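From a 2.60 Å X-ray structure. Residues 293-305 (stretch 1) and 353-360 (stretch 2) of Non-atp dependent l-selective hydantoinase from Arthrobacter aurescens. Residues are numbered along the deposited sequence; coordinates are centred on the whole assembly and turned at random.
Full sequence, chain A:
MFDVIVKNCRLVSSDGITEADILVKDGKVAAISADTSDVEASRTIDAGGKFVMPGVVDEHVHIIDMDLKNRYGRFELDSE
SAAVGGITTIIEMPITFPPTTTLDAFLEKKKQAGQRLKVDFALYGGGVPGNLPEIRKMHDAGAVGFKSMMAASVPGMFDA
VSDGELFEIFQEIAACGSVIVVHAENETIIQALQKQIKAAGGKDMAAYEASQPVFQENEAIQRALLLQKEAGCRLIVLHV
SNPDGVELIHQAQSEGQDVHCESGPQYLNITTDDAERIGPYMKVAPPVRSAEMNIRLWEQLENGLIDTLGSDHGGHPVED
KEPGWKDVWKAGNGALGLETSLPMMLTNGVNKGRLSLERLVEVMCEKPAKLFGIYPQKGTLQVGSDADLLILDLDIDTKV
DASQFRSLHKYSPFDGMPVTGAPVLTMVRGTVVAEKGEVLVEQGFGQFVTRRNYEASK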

# COMPACT_ATOMS: atom_id res chain seq x y z
N MET A 293 -0.16 21.93 -7.01
CA MET A 293 0.31 21.29 -5.79
C MET A 293 -0.07 22.13 -4.59
O MET A 293 -0.35 21.61 -3.51
N ASN A 294 -0.08 23.45 -4.80
CA ASN A 294 -0.44 24.37 -3.74
C ASN A 294 -1.83 24.04 -3.16
O ASN A 294 -2.03 24.06 -1.95
N ILE A 295 -2.80 23.76 -4.02
CA ILE A 295 -4.14 23.42 -3.55
C ILE A 295 -4.09 22.23 -2.60
O ILE A 295 -4.63 22.28 -1.50
N ARG A 296 -3.43 21.16 -3.03
CA ARG A 296 -3.28 19.95 -2.23
C ARG A 296 -2.70 20.28 -0.86
O ARG A 296 -3.21 19.85 0.17
N LEU A 297 -1.61 21.03 -0.87
CA LEU A 297 -0.93 21.43 0.35
C LEU A 297 -1.90 22.02 1.36
O LEU A 297 -1.88 21.65 2.54
N TRP A 298 -2.74 22.94 0.89
CA TRP A 298 -3.71 23.59 1.78
C TRP A 298 -4.72 22.61 2.37
O TRP A 298 -5.17 22.80 3.51
N GLU A 299 -5.08 21.58 1.62
CA GLU A 299 -6.01 20.58 2.12
C GLU A 299 -5.30 19.76 3.20
O GLU A 299 -5.83 19.53 4.28
N GLN A 300 -4.08 19.34 2.89
CA GLN A 300 -3.31 18.55 3.83
C GLN A 300 -3.12 19.30 5.14
O GLN A 300 -3.12 18.70 6.22
N LEU A 301 -2.96 20.62 5.05
CA LEU A 301 -2.74 21.43 6.24
C LEU A 301 -3.95 21.36 7.16
O LEU A 301 -3.85 20.94 8.31
N GLU A 302 -5.11 21.75 6.64
CA GLU A 302 -6.33 21.73 7.44
C GLU A 302 -6.69 20.32 7.88
O GLU A 302 -7.30 20.13 8.93
N ASN A 303 -6.30 19.32 7.09
CA ASN A 303 -6.64 17.95 7.43
C ASN A 303 -5.69 17.23 8.38
O ASN A 303 -5.92 16.08 8.74
N GLY A 304 -4.62 17.90 8.79
CA GLY A 304 -3.71 17.27 9.73
C GLY A 304 -2.50 16.52 9.21
O GLY A 304 -1.81 15.90 10.01
N LEU A 305 -2.22 16.56 7.90
CA LEU A 305 -1.05 15.86 7.38
C LEU A 305 0.24 16.66 7.55
O LEU A 305 1.35 16.12 7.43
N GLY A 353 -11.17 31.25 5.16
CA GLY A 353 -11.89 30.02 5.39
C GLY A 353 -11.24 28.69 5.09
O GLY A 353 -11.91 27.67 5.22
N ARG A 354 -9.98 28.65 4.69
CA ARG A 354 -9.37 27.35 4.41
C ARG A 354 -8.48 26.79 5.53
O ARG A 354 -7.78 25.80 5.33
N LEU A 355 -8.55 27.39 6.71
CA LEU A 355 -7.78 26.94 7.86
C LEU A 355 -8.50 27.36 9.13
O LEU A 355 -8.91 28.52 9.25
N SER A 356 -8.66 26.45 10.08
CA SER A 356 -9.33 26.81 11.32
C SER A 356 -8.32 27.33 12.33
O SER A 356 -7.14 26.97 12.29
N LEU A 357 -8.79 28.21 13.21
CA LEU A 357 -7.92 28.77 14.23
C LEU A 357 -7.33 27.65 15.06
O LEU A 357 -6.16 27.68 15.42
N GLU A 358 -8.15 26.64 15.37
CA GLU A 358 -7.72 25.53 16.19
C GLU A 358 -6.54 24.80 15.57
O GLU A 358 -5.60 24.44 16.27
N ARG A 359 -6.60 24.57 14.27
CA ARG A 359 -5.52 23.87 13.60
C ARG A 359 -4.26 24.74 13.54
O ARG A 359 -3.14 24.25 13.73
N LEU A 360 -4.46 26.03 13.28
CA LEU A 360 -3.35 26.97 13.21
C LEU A 360 -2.57 26.94 14.50
O LEU A 360 -1.34 26.88 14.49

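Packing of the loop and first helical turn of stretch 2 (353-360) against the C-terminal part of the helix in stretch 1 (293-305), a contact that buries 509 Å² summed over both sides. The backbones come nearest at Glu302 and Leu355, whose CA atoms lie 5.4 Å apart. Gly353 opens the stretch with positive phi and stays clear of the helix.

Arg354 is the most heavily covered residue of the interface. Its CB points sideways, but with chi1 p (48°) and chi3 m (-75°) the chain runs along the helix and lays its guanidinium flat on the indole of Trp298, centres 3.5 Å apart and planes at 26°. Arg354 CZ sits 3.5 Å from the centroid of the five-membered ring that holds Trp298 CD1 and NE1, almost exactly on the ring normal, so the charge rests on the pi face as a cation-pi contact. The closest atoms of the pair are Arg354 NH2 and Trp298 CD1, at 3.1 Å. Further back, the methylene Arg354 CG covers the six-membered ring in a CH-pi contact. Trp298 itself points toward stretch 2 with chi1 m (-86°); its NE1, like Arg354 NH1, finds a hydrogen-bond partner elsewhere in the structure. A single water links the two backbones beside this stack, donating to Trp298 O at 3.2 Å and to Arg354 O at 2.9 Å.

Leu355 (chi1 t, chi2 p) is buried and supplies the apolar part of the contact. Its CD2 meets Leu301 CD1 at 3.8 Å, while its CB lies near the edge of the indole, 4.3 Å from Trp298 CZ3. Leu301 starts out sideways, and its t chi1 (-151°) brings its end nearer to this leucine.

Ser356 is the N-cap of the helix that follows: with chi1 p (61°), its OG accepts from Arg359 N at 3.3 Å. The same residue is held by Glu302, whose side chain, t at chi1 and p at chi2, bends over to place both carboxylate oxygens on it. Ser356 N donates to Glu302 OE1 at 2.6 Å, and Ser356 OG donates to Glu302 OE2 at 3.2 Å. The hydroxyl thus gives its proton across the interface while accepting within its own helix.

Leu357 points away and Glu358 sideways; neither touches stretch 1. Arg359 points toward it, chi1 t (172°), and reaches the last turn of the helix. Its NH1 donates to Glu302 O at 2.6 Å, with that oxygen near the guanidinium plane, and its CD packs 3.0 Å from Leu301 O. Gly304, in a Schellman turn with phi 94°, passes over one guanidinium face; an ideal CB there would lie 3.5 Å from Arg359 NH1 and jam against the preceding carbonyl O, so glycine suits the site. Arg359 NE and NH2 are hydrogen-bonded just outside the two stretches. Leu360, buried and sideways, makes no contact with stretch 1.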

# COMPACT_ATOMS: atom_id res chain seq x y z
CB MET A 293 1.81 21.08 -5.83
CG MET A 293 2.21 20.15 -6.94
SD MET A 293 3.94 19.74 -7.00
CE MET A 293 3.89 18.02 -6.34
CB ASN A 294 -0.41 25.80 -4.25
CG ASN A 294 -0.65 26.80 -3.16
OD1 ASN A 294 0.27 27.23 -2.48
ND2 ASN A 294 -1.92 27.15 -2.95
CB ILE A 295 -5.07 23.07 -4.73
CG1 ILE A 295 -5.33 24.31 -5.56
CG2 ILE A 295 -6.38 22.52 -4.22
CD1 ILE A 295 -5.78 23.99 -6.95
CB ARG A 296 -2.35 18.97 -2.93
CG ARG A 296 -2.96 18.21 -4.08
CD ARG A 296 -3.42 16.84 -3.60
NE ARG A 296 -2.31 15.92 -3.32
CZ ARG A 296 -1.33 15.64 -4.18
NH1 ARG A 296 -1.29 16.22 -5.39
NH2 ARG A 296 -0.38 14.76 -3.86
CB LEU A 297 0.15 22.45 0.02
CG LEU A 297 1.61 22.13 0.33
CD1 LEU A 297 1.95 20.70 -0.02
CD2 LEU A 297 2.48 23.10 -0.46
CB TRP A 298 -4.45 24.70 1.06
CG TRP A 298 -3.72 26.01 1.09
CD1 TRP A 298 -3.03 26.60 0.06
CD2 TRP A 298 -3.69 26.94 2.18
NE1 TRP A 298 -2.57 27.84 0.44
CE2 TRP A 298 -2.96 28.08 1.73
CE3 TRP A 298 -4.20 26.92 3.48
CZ2 TRP A 298 -2.73 29.19 2.55
CZ3 TRP A 298 -3.97 28.03 4.30
CH2 TRP A 298 -3.24 29.15 3.83
CB GLU A 299 -6.44 19.64 1.01
CG GLU A 299 -7.47 20.21 0.07
CD GLU A 299 -7.78 19.26 -1.07
OE1 GLU A 299 -7.94 18.04 -0.80
OE2 GLU A 299 -7.88 19.73 -2.23
CB GLN A 300 -1.97 18.20 3.21
CG GLN A 300 -2.10 17.50 1.88
CD GLN A 300 -0.77 17.08 1.32
OE1 GLN A 300 0.15 17.89 1.21
NE2 GLN A 300 -0.66 15.81 0.96
CB LEU A 301 -2.50 22.89 5.84
CG LEU A 301 -1.64 23.80 6.73
CD1 LEU A 301 -2.26 25.18 6.73
CD2 LEU A 301 -1.53 23.27 8.13
CB GLU A 302 -7.49 22.35 6.66
CG GLU A 302 -8.85 22.39 7.39
CD GLU A 302 -8.84 23.13 8.74
OE1 GLU A 302 -8.19 24.19 8.86
OE2 GLU A 302 -9.52 22.65 9.68
CB ASN A 303 -6.82 17.14 6.15
CG ASN A 303 -8.12 17.49 5.45
OD1 ASN A 303 -9.17 17.55 6.08
ND2 ASN A 303 -8.06 17.71 4.14
CB LEU A 305 -1.23 15.51 5.91
CG LEU A 305 -2.13 14.31 5.66
CD1 LEU A 305 -3.53 14.65 6.09
CD2 LEU A 305 -2.10 13.95 4.20
CB ARG A 354 -8.61 27.38 3.08
CG ARG A 354 -7.72 28.55 2.90
CD ARG A 354 -7.87 29.11 1.51
NE ARG A 354 -7.22 28.29 0.48
CZ ARG A 354 -6.11 28.66 -0.16
NH1 ARG A 354 -5.53 29.83 0.12
NH2 ARG A 354 -5.61 27.88 -1.12
CB LEU A 355 -6.37 27.53 7.86
CG LEU A 355 -5.47 27.13 9.04
CD1 LEU A 355 -5.31 25.63 9.12
CD2 LEU A 355 -4.11 27.78 8.88
CB SER A 356 -10.06 25.61 11.90
OG SER A 356 -9.16 24.57 12.19
CB LEU A 357 -8.69 29.72 15.14
CG LEU A 357 -8.66 31.19 14.76
CD1 LEU A 357 -9.67 31.99 15.57
CD2 LEU A 357 -7.27 31.72 14.99
CB GLU A 358 -8.86 24.54 16.43
CG GLU A 358 -10.00 25.10 17.28
CD GLU A 358 -11.13 25.69 16.45
OE1 GLU A 358 -10.85 26.32 15.40
OE2 GLU A 358 -12.31 25.52 16.84
CB ARG A 359 -5.95 23.46 12.20
CG ARG A 359 -4.82 22.89 11.40
CD ARG A 359 -5.11 21.48 10.98
NE ARG A 359 -5.00 20.54 12.09
CZ ARG A 359 -5.70 19.41 12.17
NH1 ARG A 359 -6.56 19.09 11.21
NH2 ARG A 359 -5.53 18.59 13.19
CB LEU A 360 -3.86 28.39 12.96
CG LEU A 360 -2.79 29.46 12.74
CD1 LEU A 360 -3.34 30.56 11.85
CD2 LEU A 360 -2.34 30.03 14.06
O HOH W 1 -8.22 23.81 3.28